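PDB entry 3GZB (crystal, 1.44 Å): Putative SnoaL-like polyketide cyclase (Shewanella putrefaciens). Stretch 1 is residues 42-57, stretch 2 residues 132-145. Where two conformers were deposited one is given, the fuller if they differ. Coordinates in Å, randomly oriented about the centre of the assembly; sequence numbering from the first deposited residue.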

# COMPACT_ATOMS: atom_id res chain seq x y z
N ILE A 42 -8.71 16.69 13.34
CA ILE A 42 -9.96 16.14 13.85
C ILE A 42 -11.14 16.51 12.93
O ILE A 42 -12.15 15.78 12.94
CB ILE A 42 -10.19 16.49 15.31
CG1 ILE A 42 -11.19 15.50 15.95
CG2 ILE A 42 -10.59 17.94 15.43
CD1 ILE A 42 -11.39 15.71 17.47
N THR A 43 -11.02 17.58 12.14
CA THR A 43 -12.06 17.91 11.13
C THR A 43 -12.25 16.81 10.09
O THR A 43 -13.30 16.75 9.43
CB THR A 43 -11.84 19.23 10.41
OG1 THR A 43 -10.83 19.13 9.42
CG2 THR A 43 -11.54 20.40 11.38
N PHE A 44 -11.25 15.94 9.92
CA PHE A 44 -11.35 14.89 8.94
C PHE A 44 -11.96 13.61 9.53
O PHE A 44 -12.15 12.63 8.79
CB PHE A 44 -9.96 14.51 8.40
CG PHE A 44 -9.39 15.49 7.42
CD1 PHE A 44 -8.59 16.54 7.86
CD2 PHE A 44 -9.60 15.34 6.07
CE1 PHE A 44 -8.04 17.43 6.91
CE2 PHE A 44 -9.06 16.24 5.15
CZ PHE A 44 -8.30 17.26 5.57
N TYR A 45 -12.30 13.59 10.82
CA TYR A 45 -12.82 12.38 11.43
C TYR A 45 -14.24 12.58 11.96
O TYR A 45 -14.64 13.70 12.34
CB TYR A 45 -11.96 11.93 12.64
CG TYR A 45 -10.52 11.60 12.35
CD1 TYR A 45 -10.14 10.95 11.19
CD2 TYR A 45 -9.53 11.95 13.26
CE1 TYR A 45 -8.81 10.62 10.96
CE2 TYR A 45 -8.20 11.65 13.04
CZ TYR A 45 -7.83 11.00 11.87
OH TYR A 45 -6.49 10.69 11.70
N ASN A 46 -14.99 11.50 11.99
CA ASN A 46 -16.20 11.42 12.83
C ASN A 46 -16.21 10.17 13.68
O ASN A 46 -15.18 9.49 13.78
CB ASN A 46 -17.47 11.58 11.99
CG ASN A 46 -17.83 10.37 11.21
OD1 ASN A 46 -17.11 9.36 11.15
ND2 ASN A 46 -19.01 10.44 10.58
N ARG A 47 -17.32 9.86 14.36
CA ARG A 47 -17.34 8.74 15.28
C ARG A 47 -17.12 7.37 14.60
O ARG A 47 -16.83 6.40 15.29
CB ARG A 47 -18.68 8.72 16.05
CG ARG A 47 -19.88 8.38 15.22
CD ARG A 47 -21.14 8.54 16.08
NE ARG A 47 -22.37 8.06 15.48
CZ ARG A 47 -23.52 7.99 16.16
NH1 ARG A 47 -23.56 8.39 17.43
NH2 ARG A 47 -24.64 7.54 15.59
N ASP A 48 -17.24 7.31 13.28
CA ASP A 48 -17.10 6.07 12.53
C ASP A 48 -15.73 5.95 11.86
O ASP A 48 -15.44 4.90 11.31
CB ASP A 48 -18.17 5.96 11.42
CG ASP A 48 -19.61 5.92 12.00
OD1 ASP A 48 -19.83 5.23 13.01
OD2 ASP A 48 -20.45 6.61 11.41
N SER A 49 -14.90 7.00 11.90
CA SER A 49 -13.61 6.92 11.20
C SER A 49 -12.72 5.84 11.84
O SER A 49 -12.75 5.67 13.05
CB SER A 49 -12.87 8.27 11.24
OG SER A 49 -13.58 9.30 10.58
N ILE A 50 -11.93 5.18 11.01
CA ILE A 50 -11.05 4.11 11.43
C ILE A 50 -9.61 4.50 11.12
O ILE A 50 -9.31 4.99 10.01
CB ILE A 50 -11.38 2.85 10.69
CG1 ILE A 50 -12.75 2.33 11.11
CG2 ILE A 50 -10.32 1.75 10.97
CD1 ILE A 50 -13.28 1.30 10.17
N PHE A 51 -8.70 4.32 12.09
CA PHE A 51 -7.26 4.38 11.88
C PHE A 51 -6.75 2.95 12.15
O PHE A 51 -6.87 2.47 13.30
CB PHE A 51 -6.62 5.40 12.83
CG PHE A 51 -5.19 5.76 12.48
CD1 PHE A 51 -4.17 4.84 12.66
CD2 PHE A 51 -4.88 7.00 11.96
CE1 PHE A 51 -2.86 5.16 12.31
CE2 PHE A 51 -3.56 7.31 11.62
CZ PHE A 51 -2.59 6.38 11.80
N PHE A 52 -6.24 2.25 11.15
CA PHE A 52 -5.81 0.85 11.30
C PHE A 52 -4.35 0.72 10.90
O PHE A 52 -4.03 0.77 9.70
CB PHE A 52 -6.72 -0.04 10.44
CG PHE A 52 -6.61 -1.52 10.69
CD1 PHE A 52 -5.81 -2.07 11.63
CD2 PHE A 52 -7.41 -2.38 9.94
CE1 PHE A 52 -5.76 -3.45 11.84
CE2 PHE A 52 -7.39 -3.75 10.17
CZ PHE A 52 -6.56 -4.27 11.13
N ASP A 53 -3.46 0.55 11.86
CA ASP A 53 -2.10 0.12 11.55
C ASP A 53 -2.16 -1.41 11.47
O ASP A 53 -2.20 -2.13 12.49
CB ASP A 53 -1.11 0.64 12.55
CG ASP A 53 0.35 0.22 12.20
OD1 ASP A 53 0.55 -0.86 11.61
OD2 ASP A 53 1.24 0.99 12.59
N LYS A 54 -2.25 -1.90 10.24
CA LYS A 54 -2.44 -3.33 10.03
C LYS A 54 -1.19 -4.09 10.38
O LYS A 54 -1.28 -5.23 10.86
CB LYS A 54 -2.89 -3.68 8.62
CG LYS A 54 -4.30 -3.39 8.38
CD LYS A 54 -4.69 -3.87 7.03
CE LYS A 54 -4.84 -5.38 6.93
NZ LYS A 54 -5.12 -5.82 5.52
N THR A 55 -0.02 -3.51 10.16
CA THR A 55 1.24 -4.14 10.55
C THR A 55 1.26 -4.38 12.03
O THR A 55 1.51 -5.55 12.40
CB THR A 55 2.43 -3.37 9.93
OG1 THR A 55 2.16 -1.96 9.89
CG2 THR A 55 2.68 -3.87 8.53
N ALA A 56 0.86 -3.37 12.84
CA ALA A 56 0.87 -3.46 14.32
C ALA A 56 -0.37 -4.17 14.85
O ALA A 56 -0.44 -4.45 16.07
CB ALA A 56 0.97 -2.08 14.90
N ASN A 57 -1.33 -4.43 13.99
CA ASN A 57 -2.61 -4.98 14.35
C ASN A 57 -3.30 -4.17 15.44
O ASN A 57 -3.73 -4.70 16.49
CB ASN A 57 -2.54 -6.45 14.74
CG ASN A 57 -3.89 -7.12 14.60
OD1 ASN A 57 -4.66 -6.88 13.66
ND2 ASN A 57 -4.20 -7.96 15.58
N ASN A 132 -18.22 15.10 2.65
CA ASN A 132 -18.03 15.60 4.00
C ASN A 132 -16.59 15.95 4.34
O ASN A 132 -16.31 16.30 5.47
CB ASN A 132 -18.61 14.58 4.98
CG ASN A 132 -20.09 14.42 4.84
OD1 ASN A 132 -20.81 15.39 5.06
ND2 ASN A 132 -20.56 13.24 4.44
N ARG A 133 -15.67 15.81 3.37
CA ARG A 133 -14.27 16.16 3.58
C ARG A 133 -13.68 15.34 4.78
O ARG A 133 -13.04 15.91 5.66
CB ARG A 133 -14.12 17.66 3.80
CG ARG A 133 -12.86 18.24 3.28
CD ARG A 133 -12.89 19.78 3.35
NE ARG A 133 -11.64 20.34 2.88
CZ ARG A 133 -10.53 20.45 3.61
NH1 ARG A 133 -10.45 20.04 4.88
NH2 ARG A 133 -9.46 20.97 3.05
N ARG A 134 -13.93 14.04 4.76
CA ARG A 134 -13.68 13.10 5.88
C ARG A 134 -12.76 11.96 5.41
O ARG A 134 -12.90 11.51 4.27
CB ARG A 134 -15.05 12.53 6.32
CG ARG A 134 -15.06 11.61 7.52
CD ARG A 134 -16.52 11.33 8.00
NE ARG A 134 -17.24 12.57 8.34
CZ ARG A 134 -18.54 12.77 8.20
NH1 ARG A 134 -19.33 11.82 7.72
NH2 ARG A 134 -19.07 13.94 8.53
N VAL A 135 -11.93 11.46 6.32
CA VAL A 135 -11.24 10.17 6.15
C VAL A 135 -12.09 9.16 6.86
O VAL A 135 -12.28 9.21 8.11
CB VAL A 135 -9.80 10.23 6.72
CG1 VAL A 135 -9.14 8.85 6.81
CG2 VAL A 135 -8.95 11.18 5.85
N THR A 136 -12.62 8.21 6.09
CA THR A 136 -13.40 7.15 6.69
C THR A 136 -12.49 6.01 7.17
O THR A 136 -12.79 5.32 8.16
CB THR A 136 -14.51 6.66 5.78
OG1 THR A 136 -13.99 6.01 4.65
CG2 THR A 136 -15.35 7.83 5.25
N GLU A 137 -11.38 5.76 6.46
CA GLU A 137 -10.42 4.72 6.87
C GLU A 137 -9.03 5.09 6.44
O GLU A 137 -8.77 5.34 5.27
CB GLU A 137 -10.77 3.34 6.30
CG GLU A 137 -9.97 2.20 6.92
CD GLU A 137 -10.37 0.78 6.48
OE1 GLU A 137 -11.04 0.58 5.41
OE2 GLU A 137 -9.98 -0.16 7.22
N HIS A 138 -8.13 5.10 7.42
CA HIS A 138 -6.70 5.30 7.23
C HIS A 138 -6.04 3.97 7.55
O HIS A 138 -6.20 3.46 8.68
CB HIS A 138 -6.24 6.41 8.16
CG HIS A 138 -4.76 6.68 8.16
ND1 HIS A 138 -4.26 7.91 8.49
CD2 HIS A 138 -3.69 5.90 7.88
CE1 HIS A 138 -2.94 7.88 8.44
NE2 HIS A 138 -2.55 6.66 8.06
N VAL A 139 -5.39 3.35 6.55
CA VAL A 139 -4.67 2.08 6.78
C VAL A 139 -3.18 2.30 6.60
O VAL A 139 -2.77 2.81 5.52
CB VAL A 139 -5.11 0.98 5.83
CG1 VAL A 139 -4.32 -0.31 6.12
CG2 VAL A 139 -6.63 0.72 5.96
N ASP A 140 -2.37 1.95 7.61
CA ASP A 140 -0.94 1.99 7.53
C ASP A 140 -0.33 0.60 7.47
O ASP A 140 -0.75 -0.30 8.20
CB ASP A 140 -0.32 2.70 8.72
CG ASP A 140 -0.24 4.21 8.58
OD1 ASP A 140 -0.53 4.79 7.49
OD2 ASP A 140 0.13 4.84 9.63
N LEU A 141 0.63 0.45 6.57
CA LEU A 141 1.48 -0.75 6.48
C LEU A 141 2.91 -0.28 6.64
O LEU A 141 3.52 0.19 5.67
CB LEU A 141 1.27 -1.47 5.14
CG LEU A 141 -0.10 -2.05 4.85
CD1 LEU A 141 -0.20 -2.49 3.38
CD2 LEU A 141 -0.42 -3.19 5.79
N ILE A 142 3.44 -0.36 7.86
CA ILE A 142 4.73 0.25 8.22
C ILE A 142 5.78 -0.83 8.30
O ILE A 142 5.55 -1.90 8.89
CB ILE A 142 4.63 0.91 9.58
CG1 ILE A 142 3.50 1.94 9.63
CG2 ILE A 142 5.94 1.58 10.02
CD1 ILE A 142 3.56 3.06 8.63
N ASP A 143 6.98 -0.56 7.73
CA ASP A 143 8.11 -1.50 7.80
C ASP A 143 8.90 -1.29 9.10
O ASP A 143 9.98 -0.67 9.14
CB ASP A 143 9.01 -1.34 6.55
CG ASP A 143 10.17 -2.30 6.49
OD1 ASP A 143 10.34 -3.15 7.38
OD2 ASP A 143 10.93 -2.13 5.51
N TYR A 144 8.38 -1.86 10.19
CA TYR A 144 8.99 -1.68 11.51
C TYR A 144 10.35 -2.35 11.62
O TYR A 144 11.21 -1.86 12.33
CB TYR A 144 8.07 -2.23 12.60
CG TYR A 144 6.86 -1.39 12.85
CD1 TYR A 144 6.99 -0.14 13.38
CD2 TYR A 144 5.57 -1.83 12.53
CE1 TYR A 144 5.90 0.67 13.60
CE2 TYR A 144 4.47 -1.01 12.73
CZ TYR A 144 4.64 0.19 13.28
OH TYR A 144 3.55 1.02 13.52
N GLN A 145 10.58 -3.47 10.94
CA GLN A 145 11.88 -4.10 11.03
C GLN A 145 12.98 -3.21 10.47
O GLN A 145 14.07 -3.13 11.07
CB GLN A 145 11.92 -5.46 10.34
CG GLN A 145 13.25 -6.22 10.57
CD GLN A 145 13.50 -6.52 12.05
OE1 GLN A 145 12.69 -7.20 12.68
NE2 GLN A 145 14.59 -5.96 12.62
O HOH W 1 -12.01 18.37 6.71
O HOH W 2 -15.25 17.53 7.60
O HOH W 3 -15.39 4.33 8.66
O HOH W 4 1.10 3.62 11.97

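Two segments far apart in sequence often become neighbours through a short parallel ladder, whose regular backbone bonds set the register while side chains at its ends and on its faces secure it. The two stretches of this putative polyketide cyclase illustrate the principle, burying 1097 Å² between them. Residues 50-53 run alongside 137-142 at 11° between strand directions. The ladder alternates in the usual parallel manner: Ile50 N donates to Thr136 O (3.0 Å), Ile50 O accepts from His138 N (2.8 Å), Phe52 N donates to His138 O (2.8 Å), and Phe52 O accepts from Asp140 N (2.9 Å). A last rung, Lys54 N to Asp140 O at 3.0 Å, carries the pattern just beyond the strand.

Phe44 gives up the most surface, 95 Å², and it works before the ladder begins. It lies within a type I turn from Ile42 to Tyr45, and its carbonyl accepts a short hydrogen bond from Val135 N (2.7 Å from Phe44 O). The buried ring meets Val135 through CD2 and Val135 CG2, 4.2 Å apart, while its CZ lies 3.6 Å from Arg133 NH1. A large apolar ring suits a place where a valine methyl packs against it and the guanidinium end of Arg133 comes alongside. Water 1 adds a polar link at this end, donating to Thr43 OG1 and accepting from Arg133 NH1. Farther along, Ser49 OG donates to Val135 O (2.8 Å) and also accepts from Asn46 N (3.0 Å), so one small hydroxyl ties the following turn, Asn46 to Ser49, to the partner chain.

His138 covers 79 Å² and pairs with Phe51 on the sheet face they share with Asp53 and Asp140. The two rings sit obliquely, centroids 4.0 Å apart and planes at 38°, with Phe51 CE2 3.3 Å from His138 ND1. Histidine can offer an aromatic surface to Phe51 and still use its nitrogens: NE2 donates to Asp140 OD1 at 2.8 Å, and ND1 is satisfied elsewhere in the structure. The other face carries Ile50, Phe52, Glu137 and Val139, where the aliphatic part of Lys54 also packs, its CD 3.7 Å from Val139 CG1.

Thr55, covering 70 Å², secures the far end. Its CB points toward the partner, and its hydroxyl serves in both directions: Thr55 OG1 accepts from Ile142 N at 2.9 Å and donates to Asp53 OD1 at 2.6 Å. The same Asp53 OD1 accepts from Ala56 N (2.8 Å), which braces the helical-like bend after the strand. The other carboxylate oxygen of Asp53 reaches across, where OD2 receives a very short bond from Tyr144 OH, 2.5 Å, near the plane of the tyrosine ring. Water 4 donates to Asp53 OD2 and to Asp140 OD2, bridging two acids that would otherwise offer each other only acceptors. Regular backbone bonds thus align the strands, and buried polar side chains with defined partners fasten their end.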